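Local structure of protein adenylyltransferase (Bartonella henselae str. Houston-1, 5NH2) at residues 75-78 / 82-85; 126-131 / 137-142. The protein catalyses the transfer of AMP from ATP to tyrosine or threonine residues of host target proteins, an activity that serves bacterial virulence. All coordinates share one frame; numbering follows the deposited sequence.

Interaction 1. Residues 75-78 / 82-85; sequences AGYL and PFTF
Tyr77 and Phe83 meet as a T-shaped (edge-to-face) pair: the ring centroids lie 5.2 Å apart and the planes stand at 76°, with the edge of Phe83 directed at the face of Tyr77. Followed outward from CB, the Tyr77 side chain first comes close at CG, 4.0 Å from Phe83 CD1. The nearest approach comes next, Tyr77 CD2 to Phe83 CD1 at 3.9 Å, and Tyr77 CE2 is still within 4.1 Å of Phe83 CD1. CZ and OH lie farther from the Phe83 ring. One aromatic corner thus sits over the CG-CD2-CE2 side of the ring, toward its rim. Phe83 CG lies opposite the backbone N about CA-CB (chi1 175°), which carries the ring from its strand toward Tyr77. The far corner of the same ring, CE2, rests over the centre of the Phe85 face, 3.8 Å above its plane. Phe83 therefore bridges exposed Tyr77 and buried Phe85, a residue probably involved in ATP binding. Backbone bonding with Ala91 places Phe83, which Tyr77 reaches from the preceding loop, on the short antiparallel hairpin of strands 83-84 and 90-91, the flap of the Fic fold that in relatives aligns the target segment beside the nucleotide.

Interaction 2. Residues 126-131 / 137-142; sequences NNLQGL and NSEAIE
Leu128 and Glu139 bring their CA atoms to 7.4 Å as the loop after helix 109-124 doubles back beside helix 133-150, two helices of the Fic fold. A Schellman motif ends the first helix, with Asn127 N bonded to Leu122 O and Asn126 N to Ala123 O. Positive phi is not confined to its C-prime residue Asn126: Asn127 and Leu128 (phi 64°) share it, and Gln129 N closes the turn on Asn126 O at 3.0 Å. This left-handed run turns Leu128 toward helix 133-150.

The contact is apolar, with no hydrogen bond crossing it. Both methyls of Leu128 rest against Glu139 CB from one side, CD2 at 3.7 Å and CD1 at 3.8 Å. Leu128 CD1 also reaches the helix backbone, 3.7 Å from Ala140 N, and lies 4.2 Å from Ala140 CB. Ala140 in turn touches Phe206 of helix 200-208, so the buried leucine packs against a helix that is itself covered by another.

Glu139 contributes its aliphatic part. Its OE1 makes a weak, long ion pair with Lys125 NZ, near the end of helix 109-124. Leu131, whose backbone O bonds to His174 NE2, comes in at the margin. There its methyl CD1 approaches the methylene of the same glutamate, Leu131 CD1 to Glu139 CG measuring 4.4 Å.

How the interactions relate
Both interactions belong to the Fic domain and follow in series along the chain: 75-78 with 82-85 closes before 126-131 with 137-142 opens. Their centres are 30 Å apart and their nearest atoms about 16 Å. Helix 109-124 lies between them in sequence. Interaction 1 is a surface contact at the flap hairpin, where the Tyr77 side chain is about 11 Å from that of ATP-binding Asn157. Interaction 2 is partly buried in the helical body, away from the annotated sites; yet its helix 133-150 leads into the loop and the start of helix 157-171 that carry the ATP-binding residues Glu155 to Arg159. One contact thus borders the active site; the other fastens a loop to helix 133-150.

Interaction 1. Residues 75-78 / 82-85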
loop_
_atom_site.group_PDB
_atom_site.type_symbol
_atom_site.label_atom_id
_atom_site.label_comp_id
_atom_site.label_asym_id
_atom_site.label_seq_id
_atom_site.Cartn_x
_atom_site.Cartn_y
_atom_site.Cartn_z
ATOM N N ALA A 75 -3.440 19.770 0.295
ATOM C CA ALA A 75 -3.199 18.611 -0.563
ATOM C C ALA A 75 -2.028 18.903 -1.497
ATOM O O ALA A 75 -2.004 19.933 -2.173
ATOM C CB ALA A 75 -4.454 18.275 -1.383
ATOM N N GLY A 76 -1.029 18.018 -1.491
ATOM C CA GLY A 76 0.171 18.239 -2.286
ATOM C C GLY A 76 1.254 19.130 -1.687
ATOM O O GLY A 76 2.254 19.376 -2.364
ATOM N N TYR A 77 1.100 19.647 -0.466
ATOM C CA TYR A 77 2.166 20.437 0.152
ATOM C C TYR A 77 2.943 19.610 1.188
ATOM O O TYR A 77 2.367 18.813 1.946
ATOM C CB TYR A 77 1.623 21.724 0.803
ATOM C CG TYR A 77 1.048 22.782 -0.171
ATOM C CD1 TYR A 77 -0.123 22.532 -0.891
ATOM C CD2 TYR A 77 1.639 24.048 -0.313
ATOM C CE1 TYR A 77 -0.668 23.491 -1.749
ATOM C CE2 TYR A 77 1.097 24.997 -1.157
ATOM C CZ TYR A 77 -0.058 24.706 -1.878
ATOM O OH TYR A 77 -0.611 25.645 -2.726
ATOM N N LEU A 78 4.265 19.779 1.162
ATOM C CA LEU A 78 5.214 19.107 2.034
ATOM C C LEU A 78 5.219 19.775 3.399
ATOM O O LEU A 78 4.999 20.983 3.520
ATOM C CB LEU A 78 6.620 19.158 1.418
ATOM C CG LEU A 78 6.674 18.450 0.052
ATOM C CD1 LEU A 78 7.990 18.744 -0.660
ATOM C CD2 LEU A 78 6.415 16.955 0.088
ATOM N N PRO A 82 5.999 26.189 5.150
ATOM C CA PRO A 82 4.883 26.799 5.885
ATOM C C PRO A 82 3.650 26.920 5.008
ATOM O O PRO A 82 3.715 27.462 3.894
ATOM C CB PRO A 82 5.421 28.176 6.283
ATOM C CG PRO A 82 6.878 28.028 6.283
ATOM C CD PRO A 82 7.269 26.914 5.343
ATOM N N PHE A 83 2.518 26.435 5.522
ATOM C CA PHE A 83 1.267 26.516 4.776
ATOM C C PHE A 83 0.287 27.426 5.505
ATOM O O PHE A 83 0.056 27.262 6.704
ATOM C CB PHE A 83 0.631 25.121 4.550
ATOM C CG PHE A 83 -0.738 25.176 3.877
ATOM C CD1 PHE A 83 -0.861 25.079 2.497
ATOM C CD2 PHE A 83 -1.898 25.355 4.621
ATOM C CE1 PHE A 83 -2.119 25.171 1.877
ATOM C CE2 PHE A 83 -3.153 25.432 3.994
ATOM C CZ PHE A 83 -3.257 25.347 2.635
ATOM N N THR A 84 -0.327 28.343 4.772
ATOM C CA THR A 84 -1.262 29.290 5.358
ATOM C C THR A 84 -2.690 28.943 4.956
ATOM O O THR A 84 -3.046 29.024 3.776
ATOM C CB THR A 84 -0.927 30.720 4.945
ATOM O OG1 THR A 84 0.341 31.077 5.492
ATOM C CG2 THR A 84 -2.019 31.697 5.492
ATOM N N PHE A 85 -3.503 28.594 5.946
ATOM C CA PHE A 85 -4.893 28.225 5.744
ATOM C C PHE A 85 -5.745 29.431 5.325
ATOM O O PHE A 85 -5.435 30.590 5.617
ATOM C CB PHE A 85 -5.454 27.626 7.039
ATOM C CG PHE A 85 -4.970 26.220 7.336
ATOM C CD1 PHE A 85 -5.729 25.111 6.944
ATOM C CD2 PHE A 85 -3.761 26.007 7.998
ATOM C CE1 PHE A 85 -5.302 23.801 7.218
ATOM C CE2 PHE A 85 -3.319 24.705 8.267
ATOM C CZ PHE A 85 -4.097 23.599 7.880
#

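Interaction 2. Residues 126-131 / 137-142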
loop_
_atom_site.group_PDB
_atom_site.type_symbol
_atom_site.label_atom_id
_atom_site.label_comp_id
_atom_site.label_asym_id
_atom_site.label_seq_id
_atom_site.Cartn_x
_atom_site.Cartn_y
_atom_site.Cartn_z
ATOM N N ASN A 126 17.048 6.904 -15.401
ATOM C CA ASN A 126 15.955 6.913 -16.382
ATOM C C ASN A 126 14.717 6.184 -15.857
ATOM O O ASN A 126 14.170 5.270 -16.485
ATOM C CB ASN A 126 16.420 6.345 -17.726
ATOM C CG ASN A 126 17.562 7.166 -18.319
ATOM O OD1 ASN A 126 17.547 8.401 -18.261
ATOM N ND2 ASN A 126 18.577 6.485 -18.861
ATOM N N ASN A 127 14.297 6.585 -14.667
ATOM C CA ASN A 127 13.046 6.127 -14.094
ATOM C C ASN A 127 13.030 4.618 -13.902
ATOM O O ASN A 127 11.954 4.015 -13.821
ATOM C CB ASN A 127 11.874 6.607 -14.956
ATOM C CG ASN A 127 11.817 8.111 -15.018
ATOM O OD1 ASN A 127 11.769 8.804 -13.976
ATOM N ND2 ASN A 127 11.868 8.643 -16.229
ATOM N N LEU A 128 14.228 4.029 -13.784
ATOM C CA LEU A 128 14.421 2.595 -13.537
ATOM C C LEU A 128 13.900 1.751 -14.694
ATOM O O LEU A 128 13.480 0.612 -14.495
ATOM C CB LEU A 128 13.761 2.131 -12.226
ATOM C CG LEU A 128 14.180 2.825 -10.933
ATOM C CD1 LEU A 128 13.715 2.002 -9.736
ATOM C CD2 LEU A 128 15.699 3.034 -10.906
ATOM N N GLN A 129 13.903 2.297 -15.902
ATOM C CA GLN A 129 13.404 1.551 -17.046
ATOM C C GLN A 129 14.520 0.693 -17.666
ATOM O O GLN A 129 15.704 0.796 -17.310
ATOM C CB GLN A 129 12.788 2.528 -18.063
ATOM C CG GLN A 129 11.360 2.991 -17.641
ATOM C CD GLN A 129 10.904 4.355 -18.182
ATOM O OE1 GLN A 129 11.370 4.828 -19.208
ATOM N NE2 GLN A 129 9.987 4.991 -17.459
ATOM N N GLY A 130 14.128 -0.145 -18.626
ATOM C CA GLY A 130 15.070 -1.029 -19.294
ATOM C C GLY A 130 15.865 -1.915 -18.361
ATOM O O GLY A 130 17.040 -2.193 -18.627
ATOM N N LEU A 131 15.266 -2.343 -17.257
ATOM C CA LEU A 131 15.891 -3.235 -16.294
ATOM C C LEU A 131 15.090 -4.526 -16.258
ATOM O O LEU A 131 13.894 -4.531 -16.567
ATOM C CB LEU A 131 15.936 -2.603 -14.883
ATOM C CG LEU A 131 16.750 -1.318 -14.796
ATOM C CD1 LEU A 131 16.736 -0.587 -13.410
ATOM C CD2 LEU A 131 18.201 -1.605 -15.302
ATOM N N ASN A 137 13.749 -4.182 -8.840
ATOM C CA ASN A 137 13.419 -4.294 -7.420
ATOM C C ASN A 137 14.586 -3.827 -6.525
ATOM O O ASN A 137 14.368 -3.103 -5.545
ATOM C CB ASN A 137 12.999 -5.724 -7.062
ATOM C CG ASN A 137 11.551 -6.102 -7.583
ATOM O OD1 ASN A 137 10.785 -5.246 -8.038
ATOM N ND2 ASN A 137 11.205 -7.411 -7.503
ATOM N N SER A 138 15.835 -4.181 -6.864
ATOM C CA SER A 138 16.925 -3.761 -5.985
ATOM C C SER A 138 17.031 -2.248 -5.940
ATOM O O SER A 138 17.166 -1.667 -4.851
ATOM C CB SER A 138 18.256 -4.389 -6.403
ATOM O OG SER A 138 18.690 -3.906 -7.660
ATOM N N GLU A 139 16.905 -1.585 -7.101
ATOM C CA GLU A 139 16.876 -0.115 -7.114
ATOM C C GLU A 139 15.657 0.455 -6.352
ATOM O O GLU A 139 15.779 1.311 -5.442
ATOM C CB GLU A 139 16.894 0.364 -8.570
ATOM C CG GLU A 139 18.182 0.071 -9.292
ATOM C CD GLU A 139 19.369 0.937 -8.838
ATOM O OE1 GLU A 139 20.504 0.519 -9.105
ATOM O OE2 GLU A 139 19.199 2.029 -8.240
ATOM N N ALA A 140 14.464 -0.007 -6.730
ATOM C CA ALA A 140 13.232 0.468 -6.121
ATOM C C ALA A 140 13.287 0.390 -4.597
ATOM O O ALA A 140 12.819 1.301 -3.914
ATOM C CB ALA A 140 12.067 -0.352 -6.659
ATOM N N ILE A 141 13.895 -0.669 -4.047
ATOM C CA ILE A 141 13.905 -0.849 -2.593
ATOM C C ILE A 141 14.652 0.304 -1.903
ATOM O O ILE A 141 14.139 0.917 -0.960
ATOM C CB ILE A 141 14.486 -2.237 -2.230
ATOM C CG1 ILE A 141 13.431 -3.335 -2.438
ATOM C CG2 ILE A 141 14.832 -2.303 -0.759
ATOM C CD1 ILE A 141 13.946 -4.705 -2.802
ATOM N N GLU A 142 15.852 0.646 -2.390
ATOM C CA GLU A 142 16.579 1.800 -1.861
ATOM C C GLU A 142 15.730 3.073 -1.878
ATOM O O GLU A 142 15.632 3.768 -0.851
ATOM C CB GLU A 142 17.895 2.008 -2.632
ATOM C CG GLU A 142 18.864 0.844 -2.500
ATOM C CD GLU A 142 20.177 1.094 -3.238
ATOM O OE1 GLU A 142 20.847 0.093 -3.581
ATOM O OE2 GLU A 142 20.535 2.280 -3.462
#